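Local coordinates for uncharacterized ParM protein (Staphylococcus aureus, PDB 3JS6) that forms actin-like filaments that probably segregate plasmid DNA so that both daughter cells inherit it, at residues L9-G14 and D94-S99; V26-I31 and F66-D71. All coordinates share one frame; numbering follows the deposited sequence.

Interaction 1 of 2, residues L9-G14 and D94-S99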
loop_
_atom_site.group_PDB
_atom_site.type_symbol
_atom_site.label_atom_id
_atom_site.label_comp_id
_atom_site.label_asym_id
_atom_site.label_seq_id
_atom_site.Cartn_x
_atom_site.Cartn_y
_atom_site.Cartn_z
ATOM N N LEU A 9 -0.996 5.453 6.094
ATOM C CA LEU A 9 -1.693 5.301 4.813
ATOM C C LEU A 9 -0.746 4.867 3.725
ATOM O O LEU A 9 0.405 5.283 3.703
ATOM C CB LEU A 9 -2.322 6.628 4.404
ATOM C CG LEU A 9 -3.596 7.019 5.156
ATOM C CD1 LEU A 9 -3.946 8.506 4.897
ATOM C CD2 LEU A 9 -4.745 6.092 4.684
ATOM N N ASP A 10 -1.246 4.043 2.813
ATOM C CA ASP A 10 -0.424 3.539 1.710
ATOM C C ASP A 10 -1.284 3.619 0.460
ATOM O O ASP A 10 -2.182 2.786 0.280
ATOM C CB ASP A 10 -0.070 2.085 2.005
ATOM C CG ASP A 10 0.804 1.444 0.914
ATOM O OD1 ASP A 10 1.169 2.119 -0.074
ATOM O OD2 ASP A 10 1.141 0.252 1.073
ATOM N N PHE A 11 -1.039 4.622 -0.376
ATOM C CA PHE A 11 -1.815 4.798 -1.599
ATOM C C PHE A 11 -1.108 4.072 -2.737
ATOM O O PHE A 11 -0.417 4.677 -3.544
ATOM C CB PHE A 11 -1.963 6.283 -1.922
ATOM C CG PHE A 11 -2.695 7.054 -0.859
ATOM C CD1 PHE A 11 -1.997 7.715 0.154
ATOM C CD2 PHE A 11 -4.086 7.082 -0.847
ATOM C CE1 PHE A 11 -2.684 8.397 1.173
ATOM C CE2 PHE A 11 -4.787 7.763 0.172
ATOM C CZ PHE A 11 -4.076 8.417 1.180
ATOM N N GLY A 12 -1.292 2.764 -2.789
ATOM C CA GLY A 12 -0.613 1.974 -3.792
ATOM C C GLY A 12 -1.302 1.712 -5.108
ATOM O O GLY A 12 -2.334 2.310 -5.457
ATOM N N ASN A 13 -0.664 0.808 -5.845
ATOM C CA ASN A 13 -1.105 0.335 -7.145
ATOM C C ASN A 13 -2.601 0.526 -7.353
ATOM O O ASN A 13 -3.058 1.594 -7.769
ATOM C CB ASN A 13 -0.747 -1.153 -7.266
ATOM C CG ASN A 13 -0.667 -1.852 -5.901
ATOM O OD1 ASN A 13 -1.544 -1.679 -5.042
ATOM N ND2 ASN A 13 0.388 -2.649 -5.704
ATOM N N GLY A 14 -3.355 -0.524 -7.058
ATOM C CA GLY A 14 -4.793 -0.476 -7.211
ATOM C C GLY A 14 -5.553 -0.503 -5.898
ATOM O O GLY A 14 -6.779 -0.546 -5.911
ATOM N N ASP A 94 -9.451 13.488 -3.894
ATOM C CA ASP A 94 -10.672 13.056 -3.216
ATOM C C ASP A 94 -10.420 11.733 -2.476
ATOM O O ASP A 94 -10.910 11.530 -1.360
ATOM C CB ASP A 94 -11.826 12.878 -4.219
ATOM C CG ASP A 94 -12.362 14.217 -4.763
ATOM O OD1 ASP A 94 -13.086 14.204 -5.783
ATOM O OD2 ASP A 94 -12.080 15.284 -4.171
ATOM N N LEU A 95 -9.665 10.839 -3.108
ATOM C CA LEU A 95 -9.314 9.560 -2.514
ATOM C C LEU A 95 -8.582 9.809 -1.171
ATOM O O LEU A 95 -8.855 9.154 -0.161
ATOM C CB LEU A 95 -8.390 8.783 -3.442
ATOM C CG LEU A 95 -7.840 7.446 -2.896
ATOM C CD1 LEU A 95 -8.984 6.414 -2.779
ATOM C CD2 LEU A 95 -6.755 6.915 -3.840
ATOM N N VAL A 96 -7.646 10.749 -1.172
ATOM C CA VAL A 96 -6.901 11.058 0.055
ATOM C C VAL A 96 -7.863 11.520 1.165
ATOM O O VAL A 96 -7.783 11.039 2.304
ATOM C CB VAL A 96 -5.822 12.136 -0.212
ATOM C CG1 VAL A 96 -5.199 12.607 1.119
ATOM C CG2 VAL A 96 -4.733 11.560 -1.103
ATOM N N GLU A 97 -8.776 12.443 0.847
ATOM C CA GLU A 97 -9.739 12.905 1.854
ATOM C C GLU A 97 -10.627 11.760 2.401
ATOM O O GLU A 97 -10.854 11.685 3.611
ATOM C CB GLU A 97 -10.661 14.008 1.301
ATOM C CG GLU A 97 -9.955 15.297 0.892
ATOM C CD GLU A 97 -9.165 15.902 2.023
ATOM O OE1 GLU A 97 -9.740 16.055 3.114
ATOM O OE2 GLU A 97 -7.973 16.214 1.820
ATOM N N CYS A 98 -11.158 10.895 1.529
ATOM C CA CYS A 98 -11.997 9.773 2.007
ATOM C C CYS A 98 -11.216 8.765 2.868
ATOM O O CYS A 98 -11.767 8.178 3.802
ATOM C CB CYS A 98 -12.637 9.031 0.823
ATOM S SG CYS A 98 -13.768 10.094 -0.104
ATOM N N SER A 99 -9.952 8.552 2.523
ATOM C CA SER A 99 -9.082 7.621 3.242
ATOM C C SER A 99 -8.804 8.209 4.629
ATOM O O SER A 99 -8.869 7.525 5.652
ATOM C CB SER A 99 -7.772 7.428 2.466
ATOM O OG SER A 99 -8.023 6.780 1.226
#

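Interaction 2 of 2, residues V26-I31 and F66-D71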
loop_
_atom_site.group_PDB
_atom_site.type_symbol
_atom_site.label_atom_id
_atom_site.label_comp_id
_atom_site.label_asym_id
_atom_site.label_seq_id
_atom_site.Cartn_x
_atom_site.Cartn_y
_atom_site.Cartn_z
ATOM N N VAL A 26 -8.429 -2.041 3.579
ATOM C CA VAL A 26 -7.773 -2.191 2.286
ATOM C C VAL A 26 -8.956 -2.168 1.298
ATOM O O VAL A 26 -9.858 -2.972 1.378
ATOM C CB VAL A 26 -6.908 -3.487 2.189
ATOM C CG1 VAL A 26 -7.715 -4.727 2.594
ATOM C CG2 VAL A 26 -6.326 -3.595 0.753
ATOM N N ILE A 27 -8.956 -1.161 0.433
ATOM C CA ILE A 27 -10.045 -0.887 -0.503
ATOM C C ILE A 27 -9.451 -0.500 -1.838
ATOM O O ILE A 27 -8.406 0.173 -1.881
ATOM C CB ILE A 27 -10.879 0.319 0.052
ATOM C CG1 ILE A 27 -11.467 -0.068 1.419
ATOM C CG2 ILE A 27 -11.974 0.760 -0.942
ATOM C CD1 ILE A 27 -11.991 1.107 2.249
ATOM N N PRO A 28 -10.098 -0.912 -2.949
ATOM C CA PRO A 28 -9.606 -0.577 -4.285
ATOM C C PRO A 28 -9.509 0.933 -4.452
ATOM O O PRO A 28 -10.338 1.674 -3.945
ATOM C CB PRO A 28 -10.666 -1.178 -5.209
ATOM C CG PRO A 28 -11.125 -2.389 -4.448
ATOM C CD PRO A 28 -11.243 -1.844 -3.026
ATOM N N SER A 29 -8.487 1.381 -5.172
ATOM C CA SER A 29 -8.280 2.803 -5.399
ATOM C C SER A 29 -9.276 3.302 -6.458
ATOM O O SER A 29 -8.901 3.601 -7.580
ATOM C CB SER A 29 -6.828 3.021 -5.847
ATOM O OG SER A 29 -6.584 4.369 -6.180
ATOM N N ARG A 30 -10.549 3.362 -6.073
ATOM C CA ARG A 30 -11.655 3.777 -6.939
ATOM C C ARG A 30 -12.534 4.670 -6.098
ATOM O O ARG A 30 -12.622 4.496 -4.896
ATOM C CB ARG A 30 -12.525 2.572 -7.366
ATOM C CG ARG A 30 -11.883 1.601 -8.340
ATOM C CD ARG A 30 -12.740 0.335 -8.513
ATOM N NE ARG A 30 -14.070 0.597 -9.073
ATOM C CZ ARG A 30 -14.288 1.037 -10.309
ATOM N NH1 ARG A 30 -13.262 1.281 -11.120
ATOM N NH2 ARG A 30 -15.528 1.198 -10.748
ATOM N N ILE A 31 -13.203 5.618 -6.726
ATOM C CA ILE A 31 -14.076 6.510 -5.987
ATOM C C ILE A 31 -15.333 6.789 -6.814
ATOM O O ILE A 31 -15.304 6.714 -8.040
ATOM C CB ILE A 31 -13.326 7.820 -5.652
ATOM C CG1 ILE A 31 -14.081 8.603 -4.589
ATOM C CG2 ILE A 31 -13.126 8.659 -6.912
ATOM C CD1 ILE A 31 -13.237 9.696 -3.957
ATOM N N PHE A 66 -16.929 5.800 -1.255
ATOM C CA PHE A 66 -15.671 5.063 -1.140
ATOM C C PHE A 66 -15.853 3.833 -0.263
ATOM O O PHE A 66 -16.444 3.914 0.817
ATOM C CB PHE A 66 -14.619 5.998 -0.527
ATOM C CG PHE A 66 -13.244 5.402 -0.402
ATOM C CD1 PHE A 66 -12.571 4.913 -1.513
ATOM C CD2 PHE A 66 -12.613 5.350 0.838
ATOM C CE1 PHE A 66 -11.276 4.376 -1.386
ATOM C CE2 PHE A 66 -11.328 4.822 0.970
ATOM C CZ PHE A 66 -10.663 4.334 -0.153
ATOM N N GLY A 67 -15.336 2.699 -0.726
ATOM C CA GLY A 67 -15.460 1.460 0.029
ATOM C C GLY A 67 -15.402 0.228 -0.864
ATOM O O GLY A 67 -15.528 0.314 -2.095
ATOM N N ASN A 68 -15.202 -0.928 -0.242
ATOM C CA ASN A 68 -15.121 -2.190 -0.972
ATOM C C ASN A 68 -16.357 -2.507 -1.807
ATOM O O ASN A 68 -16.249 -3.143 -2.858
ATOM C CB ASN A 68 -14.882 -3.332 0.011
ATOM C CG ASN A 68 -13.468 -3.359 0.507
ATOM O OD1 ASN A 68 -12.547 -3.466 -0.289
ATOM N ND2 ASN A 68 -13.281 -3.257 1.822
ATOM N N ASP A 69 -17.527 -2.072 -1.349
ATOM C CA ASP A 69 -18.765 -2.358 -2.082
ATOM C C ASP A 69 -19.230 -1.207 -2.956
ATOM O O ASP A 69 -20.416 -1.130 -3.323
ATOM C CB ASP A 69 -19.890 -2.716 -1.115
ATOM C CG ASP A 69 -19.718 -4.086 -0.505
ATOM O OD1 ASP A 69 -19.109 -4.944 -1.164
ATOM O OD2 ASP A 69 -20.204 -4.310 0.624
ATOM N N LEU A 70 -18.297 -0.327 -3.305
ATOM C CA LEU A 70 -18.602 0.829 -4.132
ATOM C C LEU A 70 -19.534 0.539 -5.313
ATOM O O LEU A 70 -20.579 1.179 -5.470
ATOM C CB LEU A 70 -17.308 1.438 -4.693
ATOM C CG LEU A 70 -17.539 2.642 -5.623
ATOM C CD1 LEU A 70 -18.276 3.761 -4.853
ATOM C CD2 LEU A 70 -16.203 3.161 -6.159
ATOM N N ASP A 71 -19.133 -0.420 -6.148
ATOM C CA ASP A 71 -19.880 -0.742 -7.359
ATOM C C ASP A 71 -21.227 -1.416 -7.125
ATOM O O ASP A 71 -22.024 -1.568 -8.060
ATOM C CB ASP A 71 -18.985 -1.561 -8.304
ATOM C CG ASP A 71 -17.674 -0.836 -8.635
ATOM O OD1 ASP A 71 -17.667 0.419 -8.755
ATOM O OD2 ASP A 71 -16.642 -1.521 -8.776
HETATM O O HOH W 1 -11.166 -3.391 4.447
HETATM O O HOH W 2 -13.898 2.580 -3.418
#

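Interaction 1 of 2, residues L9-G14 and D94-S99
In Phe11, CG stands anti to the carbonyl carbon (chi1 -62°), on a CB that points toward the helix carrying Val96. In Val96, CG1 is anti to the backbone N (chi1 171°), while CG2 sits beside that N. CG2 is the branch that lies over one face of the Phe11 ring, offset toward the rim. Val96 CG2 stands 4.2 Å from the centroid of the Phe11 ring, a CH-pi contact. Its nearest ring atom is Phe11 CZ, 3.9 Å from Val96 CG2. The two side chains cross at about a right angle.

Leu95 runs past Phe11 in the opposite direction, and Leu95 CD2 comes 4.0 Å from Phe11 CD2. Ser99 OG approaches Phe11 CE2 obliquely, at 3.5 Å. This hydroxyl is turned back to its own helix: Ser99 OG donates to Leu95 O at 2.9 Å, from above the carbonyl plane. Ser99 N binds the same oxygen from the opposite face, so two bonds hold it. Leu9 adds its CD2, 4.0 Å from Ser99 CB.

The contact is buried and apolar at its centre. Residues 9-11 and 94-99 run roughly antiparallel (153°). Phe92 meets the Phe11 ring edge-to-face. Val16 of strand 15-20 touches Phe11, Leu95 and Ser99, and Phe66 of strand 64-66 packs on Leu95.

Interaction 2 of 2, residues V26-I31 and F66-D71
Phe66, Ile27 and Arg30 bury the most surface in this contact. Phe66 has CG anti to the backbone N (chi1 -177°), and its ring crosses the Ile27 side chain obliquely. Ile27 CG2 lies 3.7 Å from Phe66 CE1 and makes an off-centre CH-pi contact with the ring. Ile27 CG2 also lies 3.5 Å from Gly67 C. The Phe66 ring turns its edge to Arg30, with Phe66 CD1 3.4 Å from Arg30 O. That same oxygen accepts a bond from a water, which in turn accepts from Gly67 N and so bridges the two backbones.

The guanidinium of Arg30 forms a salt bridge with Asp71, in which Arg30 NH2 meets Asp71 OD1 at 3.0 Å. The bond is nearly straight (171°) and reaches OD1 on its syn side. The carboxylate is turned well away from the guanidinium plane (planes 66° apart), and the bond from NE to OD2 is weak. Arg30 NH1 pairs with Asp79 OD2, so the guanidinium has two carboxylate partners. Arg30 CB also packs on Leu70 CD2.

At the other end, Asn68 ND2 gives only a weak bond to Val26 O; its firmer partner is Asp50 OD2. Asn68 OD1 lies nearer Val26 O, at 3.2 Å, but both are acceptors and do not bond. The arrangement is an antiparallel strand pair, 23-33 with 64-66, within the mixed sheet of the actin-like N-terminal domain, followed by a type I beta turn from Gly67 to Leu70.

From the N terminus, strand 4-11 supplies the first half of interaction 1. The chain returns through strand 15-20 to strand 23-33, where interaction 2 begins. Residues 66-71 close that loop first. Helix 90-104 then closes the longer loop of interaction 1, so interaction 2 lies wholly within it and the two do not cross. Both reach the same mixed sheet of the actin-like N-terminal domain. They also touch directly. Gly14 O and Ser29 N, 2.7 Å apart, probably form a hydrogen bond between the loop after strand 4-11 and the break in strand 23-33. Leu95 CD1 packs 3.4 Å from Phe66 CE1. Helix 90-104 packs against strand 4-11 and also against strands 23-33 and 64-66.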